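Side-chain contacts in zinc peptidase (Vibrio cholerae, PDB 2GU1), which hydrolyses the peptide cross-links between peptidoglycan strands as a zinc-dependent endopeptidase, probably letting new glycans be inserted as the cell wall grows: residues R221-P224 / V229-H232; Q33-V38 / A77-E82; L312-L317 / V323-A328. All coordinates share one frame; numbering follows the deposited sequence.

Contact 1 (R221-P224 / V229-H232). With ZN (zinc ion), chain B.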
loop_
_atom_site.group_PDB
_atom_site.type_symbol
_atom_site.label_atom_id
_atom_site.label_comp_id
_atom_site.label_asym_id
_atom_site.label_seq_id
_atom_site.Cartn_x
_atom_site.Cartn_y
_atom_site.Cartn_z
ATOM N N ARG A 221 -2.837 1.097 21.133
ATOM C CA ARG A 221 -2.446 -0.010 22.007
ATOM C C ARG A 221 -1.099 0.258 22.679
ATOM O O ARG A 221 -0.155 0.724 22.038
ATOM C CB ARG A 221 -2.364 -1.316 21.215
ATOM C CG ARG A 221 -2.053 -2.530 22.075
ATOM C CD ARG A 221 -1.811 -3.777 21.237
ATOM N NE ARG A 221 -0.734 -3.574 20.274
ATOM C CZ ARG A 221 -0.219 -4.529 19.504
ATOM N NH1 ARG A 221 -0.679 -5.772 19.583
ATOM N NH2 ARG A 221 0.754 -4.237 18.648
ATOM N N LYS A 222 -1.016 -0.034 23.974
ATOM C CA LYS A 222 0.220 0.172 24.721
ATOM C C LYS A 222 0.883 -1.166 25.014
ATOM O O LYS A 222 0.207 -2.154 25.309
ATOM C CB LYS A 222 -0.061 0.905 26.035
ATOM C CG LYS A 222 -0.558 2.330 25.858
ATOM C CD LYS A 222 -0.828 2.990 27.205
ATOM C CE LYS A 222 -1.282 4.432 27.029
ATOM N NZ LYS A 222 -0.255 5.250 26.321
ATOM N N HIS A 223 2.208 -1.196 24.926
ATOM C CA HIS A 223 2.946 -2.422 25.186
ATOM C C HIS A 223 2.857 -2.753 26.672
ATOM O O HIS A 223 3.056 -1.884 27.525
ATOM C CB HIS A 223 4.409 -2.266 24.782
ATOM C CG HIS A 223 5.172 -3.553 24.789
ATOM N ND1 HIS A 223 5.065 -4.485 23.781
ATOM C CD2 HIS A 223 6.027 -4.078 25.697
ATOM C CE1 HIS A 223 5.821 -5.530 24.068
ATOM N NE2 HIS A 223 6.415 -5.308 25.226
ATOM N N PRO A 224 2.562 -4.020 27.000
ATOM C CA PRO A 224 2.445 -4.455 28.392
ATOM C C PRO A 224 3.727 -4.297 29.205
ATOM O O PRO A 224 3.678 -3.955 30.387
ATOM C CB PRO A 224 2.019 -5.913 28.258
ATOM C CG PRO A 224 2.711 -6.340 26.995
ATOM C CD PRO A 224 2.440 -5.167 26.082
ATOM N N VAL A 229 3.360 3.135 23.267
ATOM C CA VAL A 229 2.349 2.813 22.265
ATOM C C VAL A 229 2.918 1.993 21.114
ATOM O O VAL A 229 3.871 2.397 20.454
ATOM C CB VAL A 229 1.691 4.085 21.673
ATOM C CG1 VAL A 229 0.946 4.840 22.757
ATOM C CG2 VAL A 229 2.745 4.969 21.040
ATOM N N VAL A 230 2.327 0.827 20.891
ATOM C CA VAL A 230 2.730 -0.071 19.815
ATOM C C VAL A 230 1.395 -0.467 19.188
ATOM O O VAL A 230 0.733 -1.402 19.638
ATOM C CB VAL A 230 3.460 -1.309 20.371
ATOM C CG1 VAL A 230 3.905 -2.214 19.234
ATOM C CG2 VAL A 230 4.661 -0.863 21.201
ATOM N N PRO A 231 0.984 0.256 18.138
ATOM C CA PRO A 231 -0.280 0.012 17.441
ATOM C C PRO A 231 -0.483 -1.358 16.817
ATOM O O PRO A 231 0.448 -1.972 16.287
ATOM C CB PRO A 231 -0.308 1.118 16.391
ATOM C CG PRO A 231 1.146 1.246 16.026
ATOM C CD PRO A 231 1.817 1.219 17.388
ATOM N N HIS A 232 -1.716 -1.843 16.917
ATOM C CA HIS A 232 -2.082 -3.098 16.285
ATOM C C HIS A 232 -2.849 -2.562 15.088
ATOM O O HIS A 232 -4.002 -2.144 15.209
ATOM C CB HIS A 232 -3.003 -3.936 17.159
ATOM C CG HIS A 232 -3.305 -5.282 16.573
ATOM N ND1 HIS A 232 -4.590 -5.752 16.408
ATOM C CD2 HIS A 232 -2.484 -6.255 16.110
ATOM C CE1 HIS A 232 -4.546 -6.959 15.870
ATOM N NE2 HIS A 232 -3.281 -7.287 15.680
HETATM ZN ZN ZN B . -2.576 -8.811 14.551
#
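Two nitrogens of R221, NE and NH2, both donate to the backbone oxygen of V230. R221 NE lies 2.7 Å from V230 O, nearly on the line of the carbonyl bond (172° at the oxygen). R221 NH2 reaches the same V230 O at 3.0 Å from above the carbonyl plane, in a more bent bond. V230 O is almost in the guanidinium plane, which is what lets both donors converge on it; together the two bonds should limit rotation of the group. The arginine chain bends at chi3 (57°), bringing the guanidinium to V230 O with one face toward H232 CB. In the reverse direction, V230 N donates to R221 O at 2.7 Å, and the adjoining V229 CA makes a CA-H...O contact of 3.3 Å to R221 O. The two backbones are thus joined near a single bridge pairing K222 with V229.

Packing surrounds this polar centre. H232 CB sits over the centre of one guanidinium face, 3.7 Å from R221 CZ, and the imidazole and guanidinium planes are 42° apart. Beyond it H232 NE2 binds the zinc ion at 2.0 Å, and H232 ND1 is hydrogen-bonded to the carbonyl of G216, a second-shell bond consistent with setting the orientation of the ring. On the other flank of the bonds, V230 CG2 meets H223 CB at 3.9 Å.

Both segments belong to the loop joining strand 213-215 to strand 235-237 of the M23 peptidase, where D236 supplies another zinc ligand; H313, on strand 312-318, supplies the third. The N-terminal LysM-like region adjoins this loop, with V230 touching D41 and P231 touching H42, between the helix 29-38 and the strand 53-58.

Contact 2 (Q33-V38 / A77-E82)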
loop_
_atom_site.group_PDB
_atom_site.type_symbol
_atom_site.label_atom_id
_atom_site.label_comp_id
_atom_site.label_asym_id
_atom_site.label_seq_id
_atom_site.Cartn_x
_atom_site.Cartn_y
_atom_site.Cartn_z
ATOM N N GLN A 33 17.757 -6.950 13.204
ATOM C CA GLN A 33 16.598 -7.642 13.785
ATOM C C GLN A 33 15.704 -6.755 14.657
ATOM O O GLN A 33 14.486 -6.954 14.716
ATOM C CB GLN A 33 17.054 -8.862 14.601
ATOM C CG GLN A 33 17.660 -9.980 13.763
ATOM C CD GLN A 33 17.018 -10.066 12.393
ATOM O OE1 GLN A 33 17.556 -9.553 11.409
ATOM N NE2 GLN A 33 15.847 -10.688 12.324
ATOM N N LYS A 34 16.291 -5.782 15.343
ATOM C CA LYS A 34 15.489 -4.895 16.177
ATOM C C LYS A 34 14.651 -3.959 15.307
ATOM O O LYS A 34 13.529 -3.580 15.677
ATOM C CB LYS A 34 16.376 -4.081 17.127
ATOM C CG LYS A 34 17.052 -4.913 18.220
ATOM C CD LYS A 34 16.061 -5.878 18.893
ATOM C CE LYS A 34 14.810 -5.164 19.427
ATOM N NZ LYS A 34 13.704 -6.116 19.787
ATOM N N ILE A 35 15.201 -3.581 14.154
ATOM C CA ILE A 35 14.497 -2.703 13.223
ATOM C C ILE A 35 13.357 -3.491 12.566
ATOM O O ILE A 35 12.238 -3.001 12.452
ATOM C CB ILE A 35 15.462 -2.167 12.139
ATOM C CG1 ILE A 35 16.478 -1.213 12.785
ATOM C CG2 ILE A 35 14.691 -1.480 11.025
ATOM C CD1 ILE A 35 15.857 -0.029 13.502
ATOM N N LEU A 36 13.655 -4.716 12.145
ATOM C CA LEU A 36 12.657 -5.578 11.517
ATOM C C LEU A 36 11.529 -5.868 12.507
ATOM O O LEU A 36 10.351 -5.919 12.139
ATOM C CB LEU A 36 13.318 -6.887 11.072
ATOM C CG LEU A 36 13.737 -7.031 9.604
ATOM C CD1 LEU A 36 14.212 -5.715 9.041
ATOM C CD2 LEU A 36 14.813 -8.108 9.503
ATOM N N SER A 37 11.901 -6.041 13.770
ATOM C CA SER A 37 10.943 -6.323 14.837
ATOM C C SER A 37 9.914 -5.220 15.030
ATOM O O SER A 37 8.713 -5.484 15.121
ATOM C CB SER A 37 11.674 -6.553 16.160
ATOM O OG SER A 37 10.748 -6.860 17.190
ATOM N N VAL A 38 10.372 -3.978 15.112
ATOM C CA VAL A 38 9.431 -2.892 15.301
ATOM C C VAL A 38 8.654 -2.645 14.004
ATOM O O VAL A 38 7.513 -2.180 14.046
ATOM C CB VAL A 38 10.147 -1.591 15.772
ATOM C CG1 VAL A 38 11.107 -1.104 14.706
ATOM C CG2 VAL A 38 9.112 -0.518 16.117
ATOM N N ALA A 77 9.503 7.770 8.129
ATOM C CA ALA A 77 9.322 6.828 9.227
ATOM C C ALA A 77 10.581 6.962 10.079
ATOM O O ALA A 77 11.692 6.855 9.562
ATOM C CB ALA A 77 9.202 5.405 8.687
ATOM N N ILE A 78 10.409 7.204 11.373
ATOM C CA ILE A 78 11.539 7.387 12.275
ATOM C C ILE A 78 11.676 6.232 13.267
ATOM O O ILE A 78 10.759 5.957 14.046
ATOM C CB ILE A 78 11.371 8.700 13.041
ATOM C CG1 ILE A 78 11.154 9.836 12.040
ATOM C CG2 ILE A 78 12.585 8.951 13.931
ATOM C CD1 ILE A 78 10.655 11.124 12.663
ATOM N N TYR A 79 12.821 5.553 13.225
ATOM C CA TYR A 79 13.095 4.418 14.105
ATOM C C TYR A 79 14.141 4.851 15.136
ATOM O O TYR A 79 15.316 5.050 14.804
ATOM C CB TYR A 79 13.603 3.227 13.282
ATOM C CG TYR A 79 12.611 2.737 12.232
ATOM C CD1 TYR A 79 11.766 1.657 12.492
ATOM C CD2 TYR A 79 12.482 3.392 10.997
ATOM C CE1 TYR A 79 10.812 1.233 11.547
ATOM C CE2 TYR A 79 11.530 2.979 10.053
ATOM C CZ TYR A 79 10.702 1.901 10.332
ATOM O OH TYR A 79 9.772 1.483 9.394
ATOM N N THR A 80 13.710 4.983 16.388
ATOM C CA THR A 80 14.597 5.431 17.458
ATOM C C THR A 80 14.970 4.360 18.475
ATOM O O THR A 80 14.106 3.626 18.960
ATOM C CB THR A 80 13.969 6.617 18.208
ATOM O OG1 THR A 80 13.694 7.670 17.278
ATOM C CG2 THR A 80 14.912 7.136 19.283
ATOM N N ARG A 81 16.260 4.280 18.800
ATOM C CA ARG A 81 16.737 3.308 19.775
ATOM C C ARG A 81 16.384 3.760 21.189
ATOM O O ARG A 81 16.563 4.928 21.543
ATOM C CB ARG A 81 18.252 3.106 19.658
ATOM C CG ARG A 81 18.808 2.145 20.710
ATOM C CD ARG A 81 20.169 1.580 20.339
ATOM N NE ARG A 81 21.196 2.608 20.184
ATOM C CZ ARG A 81 21.612 3.414 21.153
ATOM N NH1 ARG A 81 21.090 3.323 22.371
ATOM N NH2 ARG A 81 22.553 4.316 20.904
ATOM N N GLU A 82 15.871 2.826 21.986
ATOM C CA GLU A 82 15.472 3.098 23.364
ATOM C C GLU A 82 16.553 2.617 24.340
ATOM O O GLU A 82 17.419 1.817 23.976
ATOM C CB GLU A 82 14.146 2.390 23.671
ATOM C CG GLU A 82 12.942 2.877 22.869
ATOM C CD GLU A 82 12.545 4.310 23.196
ATOM O OE1 GLU A 82 13.011 4.837 24.229
ATOM O OE2 GLU A 82 11.758 4.906 22.429
#
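The N-terminal LysM-like region follows the beta-alpha-alpha-beta order of the LysM fold (strand 8-11, helices 18-24 and 29-38, strand 53-58), and here I35 and V38 of its second helix meet Y79 on strand 75-81, which lies in the same sheet beyond that unit. The contact between the two segments is wholly apolar, with no hydrogen bond and a modest 131 Å² of surface buried. The closest alpha carbons, those of I35 and Y79, are 7.3 Å apart, so the backbones are held apart by side chains.

I35 and V38 stand about one turn apart on the helix, and both touch Y79, V38 with its CB directed at the strand, I35 through its terminal methyl. The S37 N to Q33 O and V38 N to K34 O bonds show that the backbone remains helical up to this point. In I35, CG1 is anti to the carbonyl carbon (chi1 -68°), and CD1 comes to 4.0 Å from Y79 CB. It therefore touches the root of the tyrosine, while V38 works farther out, along the ring.

Nearby elements complete the packing. I35 also touches L45 and F87. Y79 touches L45 and L67 and makes an edge-to-face ring contact with Y89; its side chain thus meets residues of both flanking strands, 64-70 and 87-93, as well as the helix. Its hydroxyl is hydrogen-bonded to the carboxylate of D39, just past the helix, so the ring is held at its polar end as well as along its hydrocarbon edge.

V38 takes that edge. Its chi1 of 64° places CG1 between the backbone N and carbonyl carbon. CG1 lies close to the plane of the tyrosine ring, against its rim, 3.6 Å from Y79 CD1 and 3.9 Å from Y79 CE1.

Contact 3 (L312-L317 / V323-A328). With ZN (zinc ion), chain B.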
loop_
_atom_site.group_PDB
_atom_site.type_symbol
_atom_site.label_atom_id
_atom_site.label_comp_id
_atom_site.label_asym_id
_atom_site.label_seq_id
_atom_site.Cartn_x
_atom_site.Cartn_y
_atom_site.Cartn_z
ATOM N N LEU A 312 -4.605 -15.242 11.698
ATOM C CA LEU A 312 -4.427 -14.426 10.519
ATOM C C LEU A 312 -4.493 -12.979 10.992
ATOM O O LEU A 312 -5.391 -12.599 11.753
ATOM C CB LEU A 312 -5.540 -14.668 9.501
ATOM C CG LEU A 312 -5.533 -13.723 8.295
ATOM C CD1 LEU A 312 -4.405 -14.104 7.342
ATOM C CD2 LEU A 312 -6.870 -13.801 7.574
ATOM N N HIS A 313 -3.516 -12.187 10.571
ATOM C CA HIS A 313 -3.499 -10.771 10.899
ATOM C C HIS A 313 -3.880 -10.127 9.566
ATOM O O HIS A 313 -3.125 -10.225 8.597
ATOM C CB HIS A 313 -2.094 -10.336 11.322
ATOM C CG HIS A 313 -1.937 -8.855 11.462
ATOM N ND1 HIS A 313 -2.045 -8.203 12.671
ATOM C CD2 HIS A 313 -1.700 -7.893 10.536
ATOM C CE1 HIS A 313 -1.878 -6.905 12.486
ATOM N NE2 HIS A 313 -1.668 -6.690 11.199
ATOM N N PHE A 314 -5.053 -9.496 9.521
ATOM C CA PHE A 314 -5.573 -8.870 8.303
ATOM C C PHE A 314 -5.537 -7.347 8.388
ATOM O O PHE A 314 -5.869 -6.760 9.428
ATOM C CB PHE A 314 -7.018 -9.360 8.065
ATOM C CG PHE A 314 -7.706 -8.731 6.881
ATOM C CD1 PHE A 314 -7.218 -8.901 5.591
ATOM C CD2 PHE A 314 -8.862 -7.971 7.062
ATOM C CE1 PHE A 314 -7.876 -8.323 4.491
ATOM C CE2 PHE A 314 -9.519 -7.393 5.984
ATOM C CZ PHE A 314 -9.027 -7.565 4.689
ATOM N N GLU A 315 -5.133 -6.702 7.298
ATOM C CA GLU A 315 -5.067 -5.245 7.278
ATOM C C GLU A 315 -5.703 -4.642 6.039
ATOM O O GLU A 315 -5.663 -5.230 4.959
ATOM C CB GLU A 315 -3.606 -4.774 7.353
ATOM C CG GLU A 315 -2.995 -4.826 8.749
ATOM C CD GLU A 315 -1.549 -4.336 8.786
ATOM O OE1 GLU A 315 -1.158 -3.525 7.922
ATOM O OE2 GLU A 315 -0.806 -4.758 9.695
ATOM N N VAL A 316 -6.316 -3.475 6.214
ATOM C CA VAL A 316 -6.895 -2.743 5.100
ATOM C C VAL A 316 -6.181 -1.400 5.137
ATOM O O VAL A 316 -6.115 -0.758 6.189
ATOM C CB VAL A 316 -8.413 -2.492 5.258
ATOM C CG1 VAL A 316 -8.919 -1.615 4.103
ATOM C CG2 VAL A 316 -9.162 -3.822 5.259
ATOM N N LEU A 317 -5.617 -0.996 4.005
ATOM C CA LEU A 317 -4.920 0.280 3.932
ATOM C C LEU A 317 -5.647 1.235 2.998
ATOM O O LEU A 317 -6.006 0.868 1.884
ATOM C CB LEU A 317 -3.486 0.099 3.417
ATOM C CG LEU A 317 -2.535 -0.863 4.126
ATOM C CD1 LEU A 317 -1.121 -0.616 3.597
ATOM C CD2 LEU A 317 -2.570 -0.652 5.619
ATOM N N VAL A 323 -6.438 1.187 8.475
ATOM C CA VAL A 323 -7.716 1.579 9.062
ATOM C C VAL A 323 -8.362 0.303 9.598
ATOM O O VAL A 323 -7.999 -0.802 9.183
ATOM C CB VAL A 323 -8.672 2.208 8.012
ATOM C CG1 VAL A 323 -7.985 3.368 7.291
ATOM C CG2 VAL A 323 -9.129 1.145 7.022
ATOM N N ASP A 324 -9.307 0.456 10.518
ATOM C CA ASP A 324 -10.007 -0.683 11.105
ATOM C C ASP A 324 -10.768 -1.413 9.997
ATOM O O ASP A 324 -11.697 -0.858 9.412
ATOM C CB ASP A 324 -10.987 -0.196 12.177
ATOM C CG ASP A 324 -11.496 -1.319 13.056
ATOM O OD1 ASP A 324 -11.657 -2.451 12.551
ATOM O OD2 ASP A 324 -11.740 -1.065 14.257
ATOM N N ALA A 325 -10.369 -2.651 9.712
ATOM C CA ALA A 325 -11.008 -3.445 8.665
ATOM C C ALA A 325 -12.485 -3.706 8.952
ATOM O O ALA A 325 -13.264 -3.951 8.038
ATOM C CB ALA A 325 -10.282 -4.771 8.501
ATOM N N MET A 326 -12.867 -3.654 10.223
ATOM C CA MET A 326 -14.255 -3.902 10.593
ATOM C C MET A 326 -15.122 -2.640 10.686
ATOM O O MET A 326 -16.279 -2.722 11.094
ATOM C CB MET A 326 -14.302 -4.646 11.926
ATOM C CG MET A 326 -13.522 -5.948 11.944
ATOM S SD MET A 326 -14.174 -7.197 10.811
ATOM C CE MET A 326 -13.170 -6.924 9.350
ATOM N N LYS A 327 -14.585 -1.485 10.293
ATOM C CA LYS A 327 -15.345 -0.236 10.386
ATOM C C LYS A 327 -16.540 -0.104 9.433
ATOM O O LYS A 327 -16.527 -0.609 8.309
ATOM C CB LYS A 327 -14.419 0.973 10.222
ATOM C CG LYS A 327 -13.996 1.289 8.806
ATOM C CD LYS A 327 -13.178 2.569 8.801
ATOM C CE LYS A 327 -12.844 3.022 7.396
ATOM N NZ LYS A 327 -12.188 4.361 7.401
ATOM N N ALA A 328 -17.566 0.600 9.905
ATOM C CA ALA A 328 -18.807 0.810 9.162
ATOM C C ALA A 328 -18.666 1.321 7.730
ATOM O O ALA A 328 -18.958 0.595 6.778
ATOM C CB ALA A 328 -19.727 1.741 9.955
HETATM ZN ZN ZN B . -2.576 -8.811 14.551
HETATM O O HOH W 1 -6.174 -2.789 9.177
#
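The F314 ring meets A325 CB obliquely: F314 CE2 is 3.7 Å from that methyl, which also lies 3.6 Å from V316 CG2. On the same strand, the H313 imidazole has the E315 carboxylate at its edge and in its plane. H313 NE2 donates to E315 OE2 at 2.6 Å, the oxygen accepting on its anti lone pair, and H313 ND1 binds the zinc ion at 2.0 Å; the carboxylate would thus fix the ring's rotation and could make ND1 a stronger donor to the metal. E315 is itself paired with R277.

Strand 312-318 carries one zinc ligand, H313, in the M23 peptidase sheet, lying between strands 235-237 and 274-281, and it doubles back through a tight connection into 321-323. There V323 N bonds to V316 O at 3.0 Å, and a water links V316 N to V323 O. V316 CG1 packs 4.0 Å from V323 CG2. From D324 to K327 the chain makes a type I turn, and M326 N bonds to D324 OD1 as an Asx turn, presenting A325 CB to V316 and F314.

How the contacts relate
Contacts 1 and 3 converge on the same zinc ion, although their centres are 17 Å apart: H232 from the 229-232 segment and H313 from the 312-317 strand bring H232 NE2 and H313 ND1 to 3.4 Å from each other, with ring planes about 80° apart. D236 completes the set of protein ligands. Contact 2 belongs to the LysM-like region and lies away from the metal. Its centre is 14 Å from that of contact 1, the nearest atoms being about 6 Å apart, and 24 Å from that of contact 3. The loop after helix 29-38 bridges the gap between contacts 2 and 1, linking the two regions beside the active site.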